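Local coordinates for DUAL specificity protein phosphatase 14 (Homo sapiens, PDB 2WGP) that removes phosphate from tyrosine, serine and threonine residues of proteins, inactivating the MAP kinases ERK, JNK and p38 and damping T-cell receptor signalling, at residues 129-132 against 133-137; 152-155 against 156-159; 158-161 against 162-165; 179-182 against 183-186. One frame throughout, in Å; residues are numbered along the deposited sequence.

Contact 1. Residues 129-132 against 133-137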
loop_
_atom_site.group_PDB
_atom_site.type_symbol
_atom_site.label_atom_id
_atom_site.label_comp_id
_atom_site.label_asym_id
_atom_site.label_seq_id
_atom_site.Cartn_x
_atom_site.Cartn_y
_atom_site.Cartn_z
ATOM N N HIS A 129 -6.313 -34.005 -13.843
ATOM C CA HIS A 129 -6.628 -35.145 -12.987
ATOM C C HIS A 129 -7.919 -34.979 -12.164
ATOM O O HIS A 129 -8.205 -35.789 -11.302
ATOM C CB HIS A 129 -5.409 -35.496 -12.132
ATOM C CG HIS A 129 -4.314 -36.109 -12.929
ATOM N ND1 HIS A 129 -4.147 -37.473 -13.026
ATOM C CD2 HIS A 129 -3.394 -35.558 -13.755
ATOM C CE1 HIS A 129 -3.141 -37.736 -13.842
ATOM N NE2 HIS A 129 -2.669 -36.591 -14.300
ATOM N N ASN A 130 -8.673 -33.916 -12.426
ATOM C CA ASN A 130 -9.999 -33.708 -11.840
ATOM C C ASN A 130 -10.018 -33.777 -10.310
ATOM O O ASN A 130 -10.879 -34.383 -9.694
ATOM C CB ASN A 130 -11.004 -34.696 -12.449
ATOM C CG ASN A 130 -12.442 -34.211 -12.338
ATOM O OD1 ASN A 130 -12.707 -33.014 -12.469
ATOM N ND2 ASN A 130 -13.375 -35.140 -12.110
ATOM N N VAL A 131 -9.040 -33.141 -9.702
ATOM C CA VAL A 131 -8.882 -33.174 -8.268
ATOM C C VAL A 131 -8.987 -31.703 -7.811
ATOM O O VAL A 131 -8.531 -30.812 -8.515
ATOM C CB VAL A 131 -7.545 -33.936 -7.986
ATOM C CG1 VAL A 131 -6.334 -33.053 -8.033
ATOM C CG2 VAL A 131 -7.634 -34.814 -6.770
ATOM N N CYS A 132 -9.649 -31.453 -6.677
ATOM C CA CYS A 132 -9.756 -30.112 -6.143
ATOM C C CYS A 132 -8.391 -29.637 -5.618
ATOM O O CYS A 132 -7.419 -30.420 -5.505
ATOM C CB CYS A 132 -10.813 -30.051 -5.032
ATOM S SG CYS A 132 -10.368 -30.893 -3.497
ATOM N N LEU A 133 -8.320 -28.356 -5.305
ATOM C CA LEU A 133 -7.073 -27.731 -4.881
ATOM C C LEU A 133 -6.501 -28.368 -3.599
ATOM O O LEU A 133 -5.295 -28.600 -3.513
ATOM C CB LEU A 133 -7.280 -26.238 -4.666
ATOM C CG LEU A 133 -6.112 -25.409 -4.177
ATOM C CD1 LEU A 133 -4.862 -25.634 -5.063
ATOM C CD2 LEU A 133 -6.530 -23.931 -4.168
ATOM N N LEU A 134 -7.358 -28.666 -2.620
ATOM C CA LEU A 134 -6.880 -29.289 -1.385
ATOM C C LEU A 134 -6.253 -30.670 -1.696
ATOM O O LEU A 134 -5.155 -30.988 -1.215
ATOM C CB LEU A 134 -8.006 -29.416 -0.358
ATOM C CG LEU A 134 -7.651 -30.084 0.962
ATOM C CD1 LEU A 134 -6.469 -29.383 1.674
ATOM C CD2 LEU A 134 -8.907 -30.191 1.880
ATOM N N GLU A 135 -6.934 -31.465 -2.519
ATOM C CA GLU A 135 -6.417 -32.787 -2.895
ATOM C C GLU A 135 -5.111 -32.686 -3.690
ATOM O O GLU A 135 -4.210 -33.482 -3.484
ATOM C CB GLU A 135 -7.420 -33.585 -3.742
ATOM C CG GLU A 135 -8.719 -33.991 -3.109
ATOM C CD GLU A 135 -9.676 -34.719 -4.130
ATOM O OE1 GLU A 135 -10.343 -34.063 -5.010
ATOM O OE2 GLU A 135 -9.757 -35.971 -4.039
ATOM N N ALA A 136 -5.045 -31.709 -4.600
ATOM C CA ALA A 136 -3.886 -31.493 -5.468
ATOM C C ALA A 136 -2.653 -31.097 -4.626
ATOM O O ALA A 136 -1.571 -31.619 -4.818
ATOM C CB ALA A 136 -4.209 -30.412 -6.549
ATOM N N TYR A 137 -2.858 -30.187 -3.677
ATOM C CA TYR A 137 -1.845 -29.852 -2.666
ATOM C C TYR A 137 -1.384 -31.078 -1.887
ATOM O O TYR A 137 -0.181 -31.353 -1.820
ATOM C CB TYR A 137 -2.382 -28.736 -1.749
ATOM C CG TYR A 137 -1.470 -28.371 -0.605
ATOM C CD1 TYR A 137 -0.249 -27.724 -0.825
ATOM C CD2 TYR A 137 -1.833 -28.682 0.694
ATOM C CE1 TYR A 137 0.592 -27.400 0.267
ATOM C CE2 TYR A 137 -1.029 -28.355 1.768
ATOM C CZ TYR A 137 0.166 -27.718 1.559
ATOM O OH TYR A 137 0.943 -27.418 2.655
#
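A capping box between Cys132 and Glu135 starts helix 133-143, just after the loop that leaves helix 116-129. Glu135 OE1 accepts from Cys132 N at 3.2 Å, with a N-H...O angle of 161°, the N-H arriving on the anti side of the carboxylate and somewhat out of its plane. In return, Cys132 SG takes the N-H of Glu135 in a weak bond of 3.6 Å; the thiol faces that amide because SG is wedged between its own backbone N and carbonyl carbon (chi1 70°). The first helical backbone bond, Ala136 N to Cys132 O at 2.8 Å, follows directly. Val131, one residue before the cap, straddles the turn with both methyls: CG2 lies against Glu135 CB at 3.3 Å and borders the carboxylate, while CG1 rests on Ala136 CB at 3.7 Å. Beyond the box, the N-H of Leu133 goes to Glu161 OE2 and that of Leu134 to Thr169 OG1. The amides of Leu133, Leu134 and Glu135 thus all point at side-chain acceptors, the last only weakly, and the helix start is probably a favourable place for the negative charges of Glu135 and Glu161.

Contact 2. Residues 152-155 against 156-159; sequences GFWR and QLID
Gln156 lies back over the preceding turn of helix 151-165, its CG 3.3 Å from Gly152 O and its amide nitrogen beside the Phe153 ring. The chain runs extended beyond CG, which sits opposite the carbonyl carbon and next to the backbone N (chi1 -65°), and this carries NE2 to the ring edge, 4.2 Å from Phe153 CD2. Amide and ring stand almost perpendicular, their planes 89° apart. Arg155 bends at chi3, with Gly152 CA on one face of its guanidinium, offset toward the rim; a water bridges Arg155 NH2 and Gln156 NE2 through two weak bonds. On another side of the helix, Leu157 CD1 sits over one face of the Trp154 indole, 4.5 Å from CE3. Regular i to i+4 bonds run alongside, such as Leu157 N to Phe153 O at 2.8 Å. Phe153 also packs on Ser115 and Arg116, and its side chain is about 8 Å from that of the catalytic Cys110 and about 5 Å from a phosphate ion, probably from the crystallisation liquor. The buried Gln156 amide is satisfied at both ends, OE1 by Gly86 N and NE2 by Ala83 O, which ties the helix to the loop holding Ala83 and Gly86 and fixes which way round the amide lies.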
loop_
_atom_site.group_PDB
_atom_site.type_symbol
_atom_site.label_atom_id
_atom_site.label_comp_id
_atom_site.label_asym_id
_atom_site.label_seq_id
_atom_site.Cartn_x
_atom_site.Cartn_y
_atom_site.Cartn_z
ATOM N N GLY A 152 0.806 -15.365 -2.583
ATOM C CA GLY A 152 0.250 -14.849 -3.842
ATOM C C GLY A 152 -0.079 -15.959 -4.826
ATOM O O GLY A 152 -1.152 -15.967 -5.481
ATOM N N PHE A 153 0.819 -16.937 -4.902
ATOM C CA PHE A 153 0.580 -18.124 -5.698
ATOM C C PHE A 153 -0.685 -18.853 -5.219
ATOM O O PHE A 153 -1.463 -19.333 -6.040
ATOM C CB PHE A 153 1.805 -19.063 -5.685
ATOM C CG PHE A 153 3.041 -18.522 -6.409
ATOM C CD1 PHE A 153 4.213 -19.273 -6.421
ATOM C CD2 PHE A 153 3.032 -17.317 -7.097
ATOM C CE1 PHE A 153 5.347 -18.837 -7.086
ATOM C CE2 PHE A 153 4.180 -16.859 -7.772
ATOM C CZ PHE A 153 5.338 -17.621 -7.762
ATOM N N TRP A 154 -0.863 -18.979 -3.904
ATOM C CA TRP A 154 -2.100 -19.498 -3.327
ATOM C C TRP A 154 -3.359 -18.739 -3.775
ATOM O O TRP A 154 -4.320 -19.377 -4.176
ATOM C CB TRP A 154 -2.016 -19.588 -1.796
ATOM C CG TRP A 154 -1.420 -20.882 -1.364
ATOM C CD1 TRP A 154 -0.181 -21.077 -0.862
ATOM C CD2 TRP A 154 -2.043 -22.170 -1.419
ATOM N NE1 TRP A 154 0.019 -22.405 -0.588
ATOM C CE2 TRP A 154 -1.107 -23.103 -0.931
ATOM C CE3 TRP A 154 -3.303 -22.628 -1.843
ATOM C CZ2 TRP A 154 -1.387 -24.474 -0.838
ATOM C CZ3 TRP A 154 -3.583 -23.993 -1.732
ATOM C CH2 TRP A 154 -2.628 -24.893 -1.235
ATOM N N ARG A 155 -3.359 -17.412 -3.689
ATOM C CA ARG A 155 -4.476 -16.588 -4.218
ATOM C C ARG A 155 -4.783 -16.962 -5.675
ATOM O O ARG A 155 -5.931 -17.152 -6.052
ATOM C CB ARG A 155 -4.191 -15.087 -4.124
ATOM C CG ARG A 155 -4.137 -14.549 -2.719
ATOM C CD ARG A 155 -4.147 -13.012 -2.689
ATOM N NE ARG A 155 -2.932 -12.390 -3.231
ATOM C CZ ARG A 155 -1.801 -12.134 -2.556
ATOM N NH1 ARG A 155 -1.665 -12.461 -1.271
ATOM N NH2 ARG A 155 -0.790 -11.550 -3.191
ATOM N N GLN A 156 -3.733 -17.144 -6.459
ATOM C CA GLN A 156 -3.896 -17.423 -7.879
ATOM C C GLN A 156 -4.422 -18.832 -8.110
ATOM O O GLN A 156 -5.300 -19.037 -8.956
ATOM C CB GLN A 156 -2.580 -17.160 -8.623
ATOM C CG GLN A 156 -2.147 -15.691 -8.600
ATOM C CD GLN A 156 -0.840 -15.427 -9.322
ATOM O OE1 GLN A 156 -0.689 -15.789 -10.496
ATOM N NE2 GLN A 156 0.107 -14.749 -8.643
ATOM N N LEU A 157 -3.905 -19.811 -7.355
ATOM C CA LEU A 157 -4.429 -21.189 -7.413
ATOM C C LEU A 157 -5.907 -21.282 -7.035
ATOM O O LEU A 157 -6.659 -22.057 -7.636
ATOM C CB LEU A 157 -3.631 -22.109 -6.473
ATOM C CG LEU A 157 -2.257 -22.541 -6.977
ATOM C CD1 LEU A 157 -1.481 -23.184 -5.865
ATOM C CD2 LEU A 157 -2.361 -23.442 -8.216
ATOM N N ILE A 158 -6.306 -20.509 -6.027
ATOM C CA ILE A 158 -7.693 -20.493 -5.534
ATOM C C ILE A 158 -8.632 -19.947 -6.608
ATOM O O ILE A 158 -9.702 -20.497 -6.833
ATOM C CB ILE A 158 -7.856 -19.694 -4.216
ATOM C CG1 ILE A 158 -7.261 -20.475 -3.040
ATOM C CG2 ILE A 158 -9.367 -19.401 -3.948
ATOM C CD1 ILE A 158 -6.953 -19.630 -1.749
ATOM N N ASP A 159 -8.213 -18.866 -7.271
ATOM C CA ASP A 159 -8.970 -18.330 -8.410
ATOM C C ASP A 159 -9.097 -19.365 -9.523
ATOM O O ASP A 159 -10.182 -19.559 -10.045
ATOM C CB ASP A 159 -8.350 -17.019 -8.948
ATOM C CG ASP A 159 -9.278 -16.308 -9.933
ATOM O OD1 ASP A 159 -9.358 -16.746 -11.094
ATOM O OD2 ASP A 159 -9.949 -15.329 -9.544
HETATM O O HOH W 1 -0.697 -12.415 -6.449
#

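Contact 3. Residues 158-161 against 162-165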
loop_
_atom_site.group_PDB
_atom_site.type_symbol
_atom_site.label_atom_id
_atom_site.label_comp_id
_atom_site.label_asym_id
_atom_site.label_seq_id
_atom_site.Cartn_x
_atom_site.Cartn_y
_atom_site.Cartn_z
ATOM N N ILE A 158 -6.306 -20.509 -6.027
ATOM C CA ILE A 158 -7.693 -20.493 -5.534
ATOM C C ILE A 158 -8.632 -19.947 -6.608
ATOM O O ILE A 158 -9.702 -20.497 -6.833
ATOM C CB ILE A 158 -7.856 -19.694 -4.216
ATOM C CG1 ILE A 158 -7.261 -20.475 -3.040
ATOM C CG2 ILE A 158 -9.367 -19.401 -3.948
ATOM C CD1 ILE A 158 -6.953 -19.630 -1.749
ATOM N N ASP A 159 -8.213 -18.866 -7.271
ATOM C CA ASP A 159 -8.970 -18.330 -8.410
ATOM C C ASP A 159 -9.097 -19.365 -9.523
ATOM O O ASP A 159 -10.182 -19.559 -10.045
ATOM C CB ASP A 159 -8.350 -17.019 -8.948
ATOM C CG ASP A 159 -9.278 -16.308 -9.933
ATOM O OD1 ASP A 159 -9.358 -16.746 -11.094
ATOM O OD2 ASP A 159 -9.949 -15.329 -9.544
ATOM N N TYR A 160 -7.997 -20.032 -9.867
ATOM C CA TYR A 160 -7.986 -21.047 -10.932
ATOM C C TYR A 160 -8.877 -22.236 -10.581
ATOM O O TYR A 160 -9.632 -22.718 -11.428
ATOM C CB TYR A 160 -6.566 -21.524 -11.183
ATOM C CG TYR A 160 -6.361 -22.391 -12.412
ATOM C CD1 TYR A 160 -6.731 -21.937 -13.692
ATOM C CD2 TYR A 160 -5.742 -23.641 -12.305
ATOM C CE1 TYR A 160 -6.495 -22.699 -14.818
ATOM C CE2 TYR A 160 -5.531 -24.427 -13.423
ATOM C CZ TYR A 160 -5.901 -23.946 -14.675
ATOM O OH TYR A 160 -5.642 -24.726 -15.757
ATOM N N GLU A 161 -8.816 -22.674 -9.319
ATOM C CA GLU A 161 -9.724 -23.719 -8.833
ATOM C C GLU A 161 -11.187 -23.315 -9.029
ATOM O O GLU A 161 -12.001 -24.116 -9.498
ATOM C CB GLU A 161 -9.486 -24.028 -7.367
ATOM C CG GLU A 161 -10.350 -25.249 -6.896
ATOM C CD GLU A 161 -10.365 -25.493 -5.407
ATOM O OE1 GLU A 161 -10.096 -24.559 -4.628
ATOM O OE2 GLU A 161 -10.652 -26.664 -5.010
ATOM N N ARG A 162 -11.516 -22.070 -8.673
ATOM C CA ARG A 162 -12.883 -21.563 -8.827
ATOM C C ARG A 162 -13.303 -21.536 -10.301
ATOM O O ARG A 162 -14.457 -21.853 -10.621
ATOM C CB ARG A 162 -13.044 -20.165 -8.208
ATOM C CG ARG A 162 -12.963 -20.089 -6.667
ATOM C CD ARG A 162 -12.837 -18.601 -6.188
ATOM N NE ARG A 162 -14.117 -17.888 -6.358
ATOM C CZ ARG A 162 -14.281 -16.652 -6.853
ATOM N NH1 ARG A 162 -13.256 -15.913 -7.257
ATOM N NH2 ARG A 162 -15.499 -16.155 -6.943
ATOM N N GLN A 163 -12.376 -21.164 -11.190
ATOM C CA GLN A 163 -12.632 -21.182 -12.637
ATOM C C GLN A 163 -12.939 -22.629 -13.113
ATOM O O GLN A 163 -13.840 -22.864 -13.921
ATOM C CB GLN A 163 -11.426 -20.654 -13.424
ATOM C CG GLN A 163 -11.070 -19.189 -13.232
ATOM C CD GLN A 163 -9.755 -18.827 -13.946
ATOM O OE1 GLN A 163 -9.619 -19.101 -15.135
ATOM N NE2 GLN A 163 -8.775 -18.278 -13.209
ATOM N N LEU A 164 -12.169 -23.590 -12.615
ATOM C CA LEU A 164 -12.335 -24.984 -13.033
ATOM C C LEU A 164 -13.590 -25.670 -12.445
ATOM O O LEU A 164 -14.306 -26.403 -13.162
ATOM C CB LEU A 164 -11.089 -25.803 -12.692
ATOM C CG LEU A 164 -9.773 -25.545 -13.434
ATOM C CD1 LEU A 164 -8.661 -26.424 -12.862
ATOM C CD2 LEU A 164 -9.900 -25.801 -14.929
ATOM N N PHE A 165 -13.874 -25.437 -11.165
ATOM C CA PHE A 165 -14.890 -26.223 -10.478
ATOM C C PHE A 165 -16.081 -25.426 -9.970
ATOM O O PHE A 165 -17.081 -26.017 -9.517
ATOM C CB PHE A 165 -14.244 -26.991 -9.324
ATOM C CG PHE A 165 -13.111 -27.891 -9.757
ATOM C CD1 PHE A 165 -11.801 -27.623 -9.395
ATOM C CD2 PHE A 165 -13.363 -29.004 -10.541
ATOM C CE1 PHE A 165 -10.747 -28.474 -9.789
ATOM C CE2 PHE A 165 -12.323 -29.857 -10.935
ATOM C CZ PHE A 165 -11.009 -29.580 -10.563
#
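Four successive i to i+4 bonds, from Arg162 N to Ile158 O through Phe165 N to Glu161 O, at 2.8 to 3.0 Å, keep residues 158-165 helical up to the last turn of helix 151-165. Asp159 and Gln163 add a side-chain bond one turn apart: Gln163 NE2 donates an N-H to Asp159 OD1 at 2.7 Å. That oxygen is approached nearly along its C-O axis, and the N-H...O angle is a bent 143°. Carboxylate and amide planes are steeply inclined, with the oxygen tilted out of the amide plane. Asp159 CG, opposite its backbone N (chi1 -168°), swings the acid along the helix toward Gln163. The other acid oxygen, Asp159 OD2, stays 4.1 Å from Arg162 NH1, too far for a salt bridge. Arg162 NH2 instead pairs with Asp159 of the fourth subunit, and Asp159 OD1 with Arg162 of that subunit, a reciprocal exchange. A CH-pi contact forms where Leu164 CD1 covers a face of the Tyr160 ring, 4.2 Å from its centroid and 27° off the normal, while Gln163 NE2 lies at the ring edge. Glu161 CG meets the Phe165 ring edge in plane, 3.7 Å from CD1, and the acid beyond reaches Thr169 OG1 and the start of helix 133-143. Tyr160, Glu161 and Leu164 face helix 116-129, touching Ala123 and Met126 among others, and the Tyr160 hydroxyl reaches Asp90 on helix 89-101. Asp159, Tyr160 and Gln163 border the second subunit, where Gln163 NE2 is hydrogen-bonded to Tyr177 OH, next to strand 172-175 of that subunit.

Contact 4. Residues 179-182 against 183-186; sequences IVPD and VYEK
A strand-to-helix junction with proline at the N-cap position joins strand 178-181 to the C-terminal helix 182-188, and its core is a CH-pi contact. Pro181 CG stands over the centre of one face of the Tyr184 ring, 3.7 Å from the centroid and only 11° off the normal. The ring is carried back over the proline because Tyr184 CG lies opposite the carbonyl carbon (chi1 -72°). Val180 CB adds to this hold, 4.1 Å from Tyr184 CB, as does Val183 CG2 on Pro181 CB at 4.0 Å. The backbone closes the turn: Tyr184 N hydrogen-bonds to Pro181 O at 3.0 Å, bent (139°) with the donor well above the carbonyl plane, whereas Lys186 N to Asp182 O is nearly straight. Further out, Trp154 meets the Tyr184 ring with planes almost perpendicular, and Arg148 makes a cation-pi contact with it. The strand is kept in place by backbone pairing of Val180 with Val173 in the two-stranded antiparallel sheet, and Asp182 OD2 accepts from Lys171 N. Leu87 of the fifth subunit packs on both Val180 and Tyr184. The tyrosine is fixed at its far end as well, where Tyr184 OH is hydrogen-bonded to Pro149 O and to Trp154 NE1.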
loop_
_atom_site.group_PDB
_atom_site.type_symbol
_atom_site.label_atom_id
_atom_site.label_comp_id
_atom_site.label_asym_id
_atom_site.label_seq_id
_atom_site.Cartn_x
_atom_site.Cartn_y
_atom_site.Cartn_z
ATOM N N ILE A 179 -1.846 -13.177 6.252
ATOM C CA ILE A 179 -2.891 -13.867 5.523
ATOM C C ILE A 179 -2.246 -15.060 4.830
ATOM O O ILE A 179 -1.249 -14.910 4.128
ATOM C CB ILE A 179 -3.572 -12.947 4.502
ATOM C CG1 ILE A 179 -4.339 -11.833 5.233
ATOM C CG2 ILE A 179 -4.548 -13.754 3.607
ATOM C CD1 ILE A 179 -4.546 -10.532 4.429
ATOM N N VAL A 180 -2.816 -16.246 5.023
ATOM C CA VAL A 180 -2.255 -17.467 4.448
ATOM C C VAL A 180 -3.398 -18.381 4.037
ATOM O O VAL A 180 -4.504 -18.264 4.595
ATOM C CB VAL A 180 -1.346 -18.211 5.491
ATOM C CG1 VAL A 180 -0.099 -17.384 5.802
ATOM C CG2 VAL A 180 -2.159 -18.556 6.811
ATOM N N PRO A 181 -3.138 -19.328 3.117
ATOM C CA PRO A 181 -4.152 -20.354 2.937
ATOM C C PRO A 181 -4.438 -21.090 4.256
ATOM O O PRO A 181 -3.523 -21.345 5.069
ATOM C CB PRO A 181 -3.532 -21.302 1.905
ATOM C CG PRO A 181 -2.035 -21.098 2.077
ATOM C CD PRO A 181 -1.892 -19.639 2.387
ATOM N N ASP A 182 -5.698 -21.464 4.447
ATOM C CA ASP A 182 -6.089 -22.186 5.668
ATOM C C ASP A 182 -5.248 -23.431 5.980
ATOM O O ASP A 182 -5.035 -23.736 7.155
ATOM C CB ASP A 182 -7.603 -22.479 5.743
ATOM C CG ASP A 182 -8.183 -23.151 4.498
ATOM O OD1 ASP A 182 -7.483 -23.851 3.745
ATOM O OD2 ASP A 182 -9.407 -23.009 4.305
ATOM N N VAL A 183 -4.758 -24.128 4.947
ATOM C CA VAL A 183 -3.905 -25.303 5.158
ATOM C C VAL A 183 -2.635 -24.993 5.968
ATOM O O VAL A 183 -2.211 -25.812 6.784
ATOM C CB VAL A 183 -3.539 -26.046 3.837
ATOM C CG1 VAL A 183 -4.796 -26.775 3.250
ATOM C CG2 VAL A 183 -2.919 -25.112 2.811
ATOM N N TYR A 184 -2.066 -23.814 5.782
ATOM C CA TYR A 184 -0.871 -23.407 6.534
ATOM C C TYR A 184 -1.221 -23.138 7.995
ATOM O O TYR A 184 -0.448 -23.453 8.894
ATOM C CB TYR A 184 -0.233 -22.158 5.944
ATOM C CG TYR A 184 0.490 -22.338 4.614
ATOM C CD1 TYR A 184 0.532 -23.573 3.950
ATOM C CD2 TYR A 184 1.123 -21.248 4.011
ATOM C CE1 TYR A 184 1.171 -23.706 2.737
ATOM C CE2 TYR A 184 1.756 -21.361 2.815
ATOM C CZ TYR A 184 1.782 -22.597 2.163
ATOM O OH TYR A 184 2.437 -22.735 0.956
ATOM N N GLU A 185 -2.381 -22.533 8.228
ATOM C CA GLU A 185 -2.825 -22.278 9.604
ATOM C C GLU A 185 -3.062 -23.624 10.302
ATOM O O GLU A 185 -2.638 -23.822 11.441
ATOM C CB GLU A 185 -4.087 -21.418 9.587
ATOM C CG GLU A 185 -4.367 -20.684 10.873
ATOM C CD GLU A 185 -5.127 -21.524 11.871
ATOM O OE1 GLU A 185 -5.763 -22.505 11.427
ATOM O OE2 GLU A 185 -5.119 -21.191 13.087
ATOM N N LYS A 186 -3.750 -24.535 9.616
ATOM C CA LYS A 186 -4.027 -25.869 10.156
ATOM C C LYS A 186 -2.740 -26.633 10.511
ATOM O O LYS A 186 -2.650 -27.208 11.593
ATOM C CB LYS A 186 -4.936 -26.658 9.209
ATOM C CG LYS A 186 -6.345 -26.052 9.113
ATOM C CD LYS A 186 -7.205 -26.677 8.032
ATOM C CE LYS A 186 -8.629 -26.175 8.128
ATOM N NZ LYS A 186 -9.559 -26.996 7.311
#

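In the fold
The contacts follow one another along the C-terminal half of the chain. Contacts 2 and 3 overlap at Ile158 and Asp159 on helix 151-165, their centres about 9 Å apart, and that helix links the other two. Contact 1, at the start of helix 133-143, is about 14 Å from contact 2 and about 11 Å from contact 3 between centres, and touches both. Contact 4, where the small antiparallel sheet gives way to helix 182-188, lies about 12 Å from contact 2 between centres and meets it and contact 1 but not contact 3. Helix 151-165 thus has one end near the catalytic cysteine and meets other subunits along its length, while the C-terminal hairpin and helix pack against helices 133-143 and 151-165.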